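Local coordinates for CBS domain-containing protein (Thermoplasma acidophilum DSM 1728, PDB 1PVM), which is of unknown function but pairs two CBS domains, a probable regulatory module, with a metal-binding zinc-ribbon-like domain, at residues G54-S60 with V80-P86. Numbering follows the deposited sequence.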
loop_
_atom_site.group_PDB
_atom_site.type_symbol
_atom_site.label_atom_id
_atom_site.label_comp_id
_atom_site.label_asym_id
_atom_site.label_seq_id
_atom_site.Cartn_x
_atom_site.Cartn_y
_atom_site.Cartn_z
ATOM N N GLY B 54 10.950 -12.396 -8.299
ATOM C CA GLY B 54 10.107 -11.224 -8.179
ATOM C C GLY B 54 10.043 -10.623 -6.797
ATOM O O GLY B 54 10.703 -11.077 -5.868
ATOM N N LEU B 55 9.240 -9.578 -6.671
ATOM C CA LEU B 55 9.065 -8.906 -5.395
ATOM C C LEU B 55 7.572 -8.626 -5.242
ATOM O O LEU B 55 6.948 -8.035 -6.125
ATOM C CB LEU B 55 9.880 -7.602 -5.375
ATOM C CG LEU B 55 10.236 -6.996 -4.005
ATOM C CD1 LEU B 55 11.312 -5.941 -4.182
ATOM C CD2 LEU B 55 9.004 -6.398 -3.346
ATOM N N LEU B 56 6.997 -9.083 -4.132
ATOM C CA LEU B 56 5.572 -8.879 -3.864
ATOM C C LEU B 56 5.414 -7.672 -2.950
ATOM O O LEU B 56 5.994 -7.635 -1.871
ATOM C CB LEU B 56 4.977 -10.117 -3.188
ATOM C CG LEU B 56 3.462 -10.094 -2.954
ATOM C CD1 LEU B 56 2.733 -10.254 -4.286
ATOM C CD2 LEU B 56 3.065 -11.213 -1.994
ATOM N N SER B 57 4.625 -6.692 -3.388
ATOM C CA SER B 57 4.396 -5.465 -2.625
ATOM C C SER B 57 2.903 -5.188 -2.468
ATOM O O SER B 57 2.076 -5.848 -3.089
ATOM C CB SER B 57 5.036 -4.278 -3.346
ATOM O OG SER B 57 4.388 -4.037 -4.586
ATOM N N GLU B 58 2.558 -4.205 -1.643
ATOM C CA GLU B 58 1.150 -3.863 -1.452
ATOM C C GLU B 58 0.521 -3.436 -2.769
ATOM O O GLU B 58 -0.561 -3.895 -3.131
ATOM C CB GLU B 58 0.988 -2.706 -0.469
ATOM C CG GLU B 58 1.043 -3.068 0.989
ATOM C CD GLU B 58 0.515 -1.934 1.859
ATOM O OE1 GLU B 58 1.113 -0.836 1.849
ATOM O OE2 GLU B 58 -0.506 -2.145 2.543
ATOM N N ARG B 59 1.202 -2.540 -3.475
ATOM C CA ARG B 59 0.692 -2.043 -4.741
ATOM C C ARG B 59 0.526 -3.169 -5.764
ATOM O O ARG B 59 -0.440 -3.166 -6.529
ATOM C CB ARG B 59 1.612 -0.938 -5.287
ATOM C CG ARG B 59 1.085 -0.226 -6.535
ATOM C CD ARG B 59 -0.320 0.323 -6.335
ATOM N NE ARG B 59 -0.383 1.310 -5.261
ATOM C CZ ARG B 59 0.078 2.554 -5.351
ATOM N NH1 ARG B 59 0.640 2.982 -6.474
ATOM N NH2 ARG B 59 -0.024 3.371 -4.309
ATOM N N SER B 60 1.442 -4.138 -5.777
ATOM C CA SER B 60 1.319 -5.235 -6.741
ATOM C C SER B 60 0.005 -5.990 -6.496
ATOM O O SER B 60 -0.652 -6.430 -7.435
ATOM C CB SER B 60 2.521 -6.197 -6.655
ATOM O OG SER B 60 2.532 -6.963 -5.461
ATOM N N VAL B 80 1.160 -12.155 -9.411
ATOM C CA VAL B 80 0.983 -10.824 -8.836
ATOM C C VAL B 80 2.258 -10.006 -8.650
ATOM O O VAL B 80 2.268 -8.799 -8.892
ATOM C CB VAL B 80 0.276 -10.948 -7.462
ATOM C CG1 VAL B 80 0.004 -9.577 -6.872
ATOM C CG2 VAL B 80 -1.021 -11.729 -7.625
ATOM N N MET B 81 3.324 -10.672 -8.218
ATOM C CA MET B 81 4.608 -10.030 -7.947
ATOM C C MET B 81 5.180 -9.192 -9.079
ATOM O O MET B 81 4.859 -9.398 -10.249
ATOM C CB MET B 81 5.636 -11.097 -7.609
ATOM C CG MET B 81 5.993 -11.959 -8.814
ATOM S SD MET B 81 6.962 -13.392 -8.364
ATOM C CE MET B 81 5.860 -14.140 -7.196
ATOM N N ARG B 82 6.038 -8.243 -8.720
ATOM C CA ARG B 82 6.723 -7.441 -9.723
ATOM C C ARG B 82 7.774 -8.412 -10.258
ATOM O O ARG B 82 8.514 -9.017 -9.480
ATOM C CB ARG B 82 7.447 -6.245 -9.091
ATOM C CG ARG B 82 6.574 -5.308 -8.272
ATOM C CD ARG B 82 5.374 -4.858 -9.059
ATOM N NE ARG B 82 4.722 -3.695 -8.468
ATOM C CZ ARG B 82 3.619 -3.150 -8.963
ATOM N NH1 ARG B 82 3.054 -3.672 -10.044
ATOM N NH2 ARG B 82 3.090 -2.073 -8.396
ATOM N N LYS B 83 7.843 -8.578 -11.573
ATOM C CA LYS B 83 8.823 -9.484 -12.154
ATOM C C LYS B 83 9.265 -8.968 -13.518
ATOM O O LYS B 83 8.456 -8.428 -14.266
ATOM C CB LYS B 83 8.233 -10.897 -12.276
ATOM C CG LYS B 83 7.003 -11.027 -13.167
ATOM C CD LYS B 83 6.457 -12.459 -13.096
ATOM C CE LYS B 83 5.233 -12.663 -13.982
ATOM N NZ LYS B 83 4.635 -14.018 -13.774
ATOM N N PRO B 84 10.566 -9.093 -13.843
ATOM C CA PRO B 84 11.642 -9.674 -13.029
ATOM C C PRO B 84 11.819 -8.850 -11.759
ATOM O O PRO B 84 11.363 -7.710 -11.690
ATOM C CB PRO B 84 12.869 -9.575 -13.935
ATOM C CG PRO B 84 12.295 -9.497 -15.311
ATOM C CD PRO B 84 11.089 -8.628 -15.136
ATOM N N ILE B 85 12.492 -9.412 -10.763
ATOM C CA ILE B 85 12.672 -8.695 -9.509
ATOM C C ILE B 85 13.321 -7.323 -9.692
ATOM O O ILE B 85 14.363 -7.198 -10.334
ATOM C CB ILE B 85 13.500 -9.539 -8.482
ATOM C CG1 ILE B 85 13.480 -8.847 -7.115
ATOM C CG2 ILE B 85 14.934 -9.743 -8.975
ATOM C CD1 ILE B 85 13.980 -9.720 -5.971
ATOM N N PRO B 86 12.675 -6.264 -9.170
ATOM C CA PRO B 86 13.232 -4.908 -9.286
ATOM C C PRO B 86 14.480 -4.888 -8.414
ATOM O O PRO B 86 14.453 -5.381 -7.286
ATOM C CB PRO B 86 12.128 -4.023 -8.712
ATOM C CG PRO B 86 10.876 -4.808 -8.977
ATOM C CD PRO B 86 11.293 -6.227 -8.659
HETATM O O HOH W 1 5.105 -1.564 -6.448
#
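In this tandem CBS-domain protein, the end of strand 52-57 and the start of helix 58-65, both in the first CBS repeat, pack against the loop that leads into strand 87-89, in the second repeat. Backbone hydrogen bonds set the register. Leu55 N donates to Arg82 O (3.0 Å) and Arg82 N to Leu55 O (2.8 Å), a single antiparallel bridge of the hydrogen-bonded type, so residues 80-86 pair with the edge of strand 52-57 while Gly54 and Leu56 bond on the other edge to Val45 and Leu43. Glycine suits position 54: its CA lies 3.0 Å from Arg82 O and 3.8 Å from Met81 SD, leaving no room for a CB.

Apolar packing divides about the bridge. Leu55 CB meets Pro86 CD at 3.8 Å and Ile85 CG1 at 4.2 Å; Leu56 CD1 meets Val80 CG1 at 3.8 Å, and Leu56 also touches Ala31 and Met35 of helix 28-38. The cis peptide before Pro84 lies in the turn between Arg82 and Ile85.

Polar contacts gather at the helix start. Ser57 is the N-cap, its OG accepting from Ser60 N (3.2 Å), and Ser60 OG donates back to Ser57 O (2.7 Å). Arg59 directs its guanidinium to the second subunit, forming a salt bridge with Glu58 of that subunit. Arg82 instead extends along the helix start, one guanidinium face over Ser60 N, its NH2 3.3 Å from Arg59 CG. A water joins the two segments, accepting from Arg82 NH2 at 2.8 Å and hydrogen-bonding to Ser57 OG at 3.2 Å.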